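Local coordinates for protein 6-carboxyhexanoate--coa ligase (Bacillus subtilis, PDB 5FLG) that is a 6-carboxyhexanoate--CoA ligase, also named pimeloyl-CoA synthase, that binds phosphoaminophosphonic acid-adenylate ester, pimelic acid and magnesium ions, at residues 176-181 / 202-207. Sequence-based numbering, arbitrary orientation.
Sequences LALASK and TGYVAG. With ANP (phosphoaminophosphonic acid-adenylate ester), chain D.
Ala-179, on the helix, meets Tyr-204 and Ala-206, which project from the same side of strand 203-207. The apolar contacts centre on its methyl: CB lies 3.9 Å from Tyr-204 CE1, approaching the ring obliquely, and 4.2 Å from Ala-206 CB. Two alanines, each with only a methyl for a side chain, suit the place where the CA atoms of the two segments come nearest, Ala-179 CA and Ala-206 CA being 6.6 Å apart. The axes of segments 176-181 and 203-207 approach to 8.8 Å at a crossing angle of -34°. Leu-178 needs more length: with CG anti to the backbone N (chi1 -172°), its side chain runs out at about a right angle to that of Tyr-204. One branch, CD2, reaches 4.1 Å from Tyr-204 OH, while the other meets the adenine, CD1 lying 3.4 Å from C6 of the phosphoaminophosphonic acid-adenylate ester.

Polar bonds hold the groups on both sides. Tyr-204 OH, although 3.6 Å from Ala-179 CB, is satisfied by Arg-228, with a weak bond to Glu-191; a tyrosine can thus offer carbon to the helix and a hydroxyl to Arg-228. Within the helix, Leu-176 O takes Ser-180 N and, from the opposite face of its plane, Ser-180 OG at 2.8 Å, so a serine can be buried here, its OG bonding also to Leu-79 N.

Pimelic acid touches Thr-202 and lies near the Tyr-204 side chain. The arrangement is helix-on-sheet packing, in which helix 170-184 packs on the mixed sheet and contributes residues to both ligand pockets.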
ATOM      1  N   LEU A 176       5.468   5.913 -22.848  1.00 27.69           N
ATOM      2  CA  LEU A 176       5.174   7.135 -23.589  1.00 30.93           C
ATOM      3  C   LEU A 176       4.445   8.148 -22.697  1.00 31.48           C
ATOM      4  O   LEU A 176       4.646   9.374 -22.823  1.00 28.83           O
ATOM      5  CB  LEU A 176       4.427   6.829 -24.889  1.00 28.13           C
ATOM      6  CG  LEU A 176       4.158   7.980 -25.870  1.00 34.08           C
ATOM      7  CD1 LEU A 176       5.394   8.850 -26.155  1.00 28.74           C
ATOM      8  CD2 LEU A 176       3.602   7.413 -27.160  1.00 33.29           C
ATOM      9  N   ALA A 177       3.607   7.667 -21.784  1.00 28.08           N
ATOM     10  CA  ALA A 177       2.975   8.587 -20.843  1.00 27.46           C
ATOM     11  C   ALA A 177       4.020   9.260 -19.968  1.00 33.01           C
ATOM     12  O   ALA A 177       3.960  10.501 -19.736  1.00 25.82           O
ATOM     13  CB  ALA A 177       1.963   7.893 -19.980  1.00 29.25           C
ATOM     14  N   LEU A 178       4.935   8.439 -19.434  1.00 27.14           N
ATOM     15  CA  LEU A 178       6.032   8.963 -18.632  1.00 27.68           C
ATOM     16  C   LEU A 178       6.876   9.967 -19.400  1.00 28.41           C
ATOM     17  O   LEU A 178       7.171  11.053 -18.905  1.00 24.52           O
ATOM     18  CB  LEU A 178       6.910   7.815 -18.120  1.00 26.26           C
ATOM     19  CG  LEU A 178       7.980   8.213 -17.102  1.00 28.55           C
ATOM     20  CD1 LEU A 178       8.387   7.014 -16.252  1.00 28.05           C
ATOM     21  CD2 LEU A 178       9.189   8.795 -17.821  1.00 27.19           C
ATOM     22  N   ALA A 179       7.348   9.542 -20.571  1.00 26.28           N
ATOM     23  CA  ALA A 179       8.217  10.340 -21.349  1.00 27.75           C
ATOM     24  C   ALA A 179       7.574  11.649 -21.743  1.00 30.77           C
ATOM     25  O   ALA A 179       8.260  12.655 -21.794  1.00 28.72           O
ATOM     26  CB  ALA A 179       8.727   9.623 -22.566  1.00 26.58           C
ATOM     27  N   SER A 180       6.290  11.619 -22.084  1.00 26.59           N
ATOM     28  CA  SER A 180       5.589  12.850 -22.398  1.00 30.90           C
ATOM     29  C   SER A 180       5.482  13.813 -21.208  1.00 31.09           C
ATOM     30  O   SER A 180       5.684  15.029 -21.337  1.00 29.66           O
ATOM     31  CB  SER A 180       4.209  12.527 -22.962  1.00 29.69           C
ATOM     32  OG  SER A 180       4.354  11.779 -24.138  1.00 26.26           O
ATOM     33  N   LYS A 181       5.131  13.288 -20.048  1.00 26.27           N
ATOM     34  CA  LYS A 181       5.123  14.131 -18.870  1.00 30.30           C
ATOM     35  C   LYS A 181       6.505  14.714 -18.602  1.00 32.57           C
ATOM     36  O   LYS A 181       6.648  15.920 -18.386  1.00 29.53           O
ATOM     37  CB  LYS A 181       4.675  13.374 -17.631  1.00 29.49           C
ATOM     38  CG  LYS A 181       5.025  14.129 -16.364  1.00 29.84           C
ATOM     39  CD  LYS A 181       4.228  13.686 -15.156  1.00 28.33           C
ATOM     40  CE  LYS A 181       4.857  14.259 -13.909  1.00 28.91           C
ATOM     41  NZ  LYS A 181       4.066  14.005 -12.687  1.00 30.71           N
ATOM     42  N   THR A 202      13.887  -3.367 -26.295  1.00 38.35           N
ATOM     43  CA  THR A 202      13.601  -2.037 -26.843  1.00 33.88           C
ATOM     44  C   THR A 202      13.669  -0.962 -25.797  1.00 31.87           C
ATOM     45  O   THR A 202      13.340  -1.196 -24.629  1.00 30.88           O
ATOM     46  CB  THR A 202      12.236  -1.983 -27.490  1.00 32.84           C
ATOM     47  OG1 THR A 202      12.176  -2.969 -28.520  1.00 39.44           O
ATOM     48  CG2 THR A 202      11.966  -0.627 -28.086  1.00 37.72           C
ATOM     49  N   GLY A 203      14.307   0.155 -26.166  1.00 29.33           N
ATOM     50  CA  GLY A 203      14.344   1.328 -25.307  1.00 25.54           C
ATOM     51  C   GLY A 203      14.068   2.570 -26.123  1.00 27.61           C
ATOM     52  O   GLY A 203      13.494   2.487 -27.210  1.00 25.98           O
ATOM     53  N   TYR A 204      14.472   3.744 -25.610  1.00 25.77           N
ATOM     54  CA  TYR A 204      14.197   4.967 -26.311  1.00 24.11           C
ATOM     55  C   TYR A 204      15.025   6.130 -25.770  1.00 25.48           C
ATOM     56  O   TYR A 204      15.682   6.027 -24.743  1.00 24.53           O
ATOM     57  CB  TYR A 204      12.712   5.356 -26.229  1.00 27.62           C
ATOM     58  CG  TYR A 204      12.216   5.787 -24.835  1.00 28.97           C
ATOM     59  CD1 TYR A 204      12.350   7.091 -24.400  1.00 27.52           C
ATOM     60  CD2 TYR A 204      11.605   4.872 -23.973  1.00 26.94           C
ATOM     61  CE1 TYR A 204      11.914   7.479 -23.177  1.00 25.26           C
ATOM     62  CE2 TYR A 204      11.066   5.284 -22.776  1.00 26.54           C
ATOM     63  CZ  TYR A 204      11.307   6.585 -22.349  1.00 29.93           C
ATOM     64  OH  TYR A 204      10.804   7.040 -21.153  1.00 26.76           O
ATOM     65  N   VAL A 205      15.100   7.151 -26.603  1.00 25.41           N
ATOM     66  CA  VAL A 205      15.559   8.483 -26.187  1.00 25.86           C
ATOM     67  C   VAL A 205      14.417   9.423 -26.546  1.00 27.62           C
ATOM     68  O   VAL A 205      13.719   9.215 -27.545  1.00 28.00           O
ATOM     69  CB  VAL A 205      16.812   8.882 -26.989  1.00 26.39           C
ATOM     70  CG1 VAL A 205      17.144  10.357 -26.776  1.00 37.52           C
ATOM     71  CG2 VAL A 205      17.986   8.056 -26.532  1.00 29.88           C
ATOM     72  N   ALA A 206      14.106  10.338 -25.640  1.00 27.48           N
ATOM     73  CA  ALA A 206      13.020  11.266 -25.844  1.00 24.67           C
ATOM     74  C   ALA A 206      13.533  12.685 -25.624  1.00 26.69           C
ATOM     75  O   ALA A 206      14.351  12.938 -24.736  1.00 26.59           O
ATOM     76  CB  ALA A 206      11.907  10.983 -24.893  1.00 25.69           C
ATOM     77  N   GLY A 207      12.894  13.620 -26.309  1.00 27.12           N
ATOM     78  CA  GLY A 207      13.136  15.035 -26.078  1.00 29.90           C
ATOM     79  C   GLY A 207      12.159  15.885 -26.846  1.00 30.24           C
ATOM     80  O   GLY A 207      11.405  15.391 -27.697  1.00 30.97           O
TER
HETATM   81  PG  ANP D 702       7.742  -2.767 -14.498  1.00 34.61           P
HETATM   82  O1G ANP D 702       6.802  -3.644 -13.718  1.00 32.91           O
HETATM   83  O2G ANP D 702       8.714  -3.563 -15.325  1.00 36.24           O
HETATM   84  O3G ANP D 702       7.106  -1.679 -15.301  1.00 29.62           O
HETATM   85  PB  ANP D 702       9.392  -0.487 -13.547  1.00 29.51           P
HETATM   86  O1B ANP D 702       8.344   0.437 -14.058  1.00 25.35           O
HETATM   87  O2B ANP D 702      10.154  -0.258 -12.295  1.00 29.38           O
HETATM   88  N3B ANP D 702       8.659  -2.025 -13.261  1.00 27.99           N
HETATM   89  PA  ANP D 702      10.327  -0.414 -16.268  1.00 34.05           P
HETATM   90  O1A ANP D 702      10.955  -1.425 -17.111  1.00 28.96           O
HETATM   91  O2A ANP D 702       8.948   0.122 -16.526  1.00 32.00           O
HETATM   92  O3A ANP D 702      10.476  -0.791 -14.711  1.00 31.40           O
HETATM   93  O5' ANP D 702      11.381   0.857 -16.320  1.00 27.61           O
HETATM   94  C5' ANP D 702      12.754   0.637 -16.479  1.00 29.63           C
HETATM   95  C4' ANP D 702      13.527   1.509 -15.486  1.00 29.70           C
HETATM   96  O4' ANP D 702      13.143   2.876 -15.677  1.00 29.85           O
HETATM   97  C3' ANP D 702      13.202   1.158 -14.043  1.00 29.55           C
HETATM   98  O3' ANP D 702      14.118   0.205 -13.517  1.00 33.47           O
HETATM   99  C2' ANP D 702      13.391   2.469 -13.336  1.00 30.57           C
HETATM  100  O2' ANP D 702      14.788   2.675 -13.121  1.00 26.08           O
HETATM  101  C1' ANP D 702      12.915   3.440 -14.379  1.00 30.02           C
HETATM  102  N9  ANP D 702      11.502   3.745 -14.128  1.00 32.14           N
HETATM  103  C8  ANP D 702      10.402   2.946 -14.369  1.00 37.16           C
HETATM  104  N7  ANP D 702       9.266   3.622 -14.078  1.00 34.41           N
HETATM  105  C5  ANP D 702       9.646   4.849 -13.607  1.00 27.81           C
HETATM  106  C6  ANP D 702       8.986   6.053 -13.076  1.00 31.13           C
HETATM  107  N6  ANP D 702       7.659   6.130 -12.941  1.00 35.14           N
HETATM  108  N1  ANP D 702       9.748   7.111 -12.720  1.00 27.74           N
HETATM  109  C2  ANP D 702      11.082   7.063 -12.807  1.00 26.06           C
HETATM  110  N3  ANP D 702      11.774   6.042 -13.339  1.00 27.49           N
HETATM  111  C4  ANP D 702      11.111   4.898 -13.636  1.00 28.03           C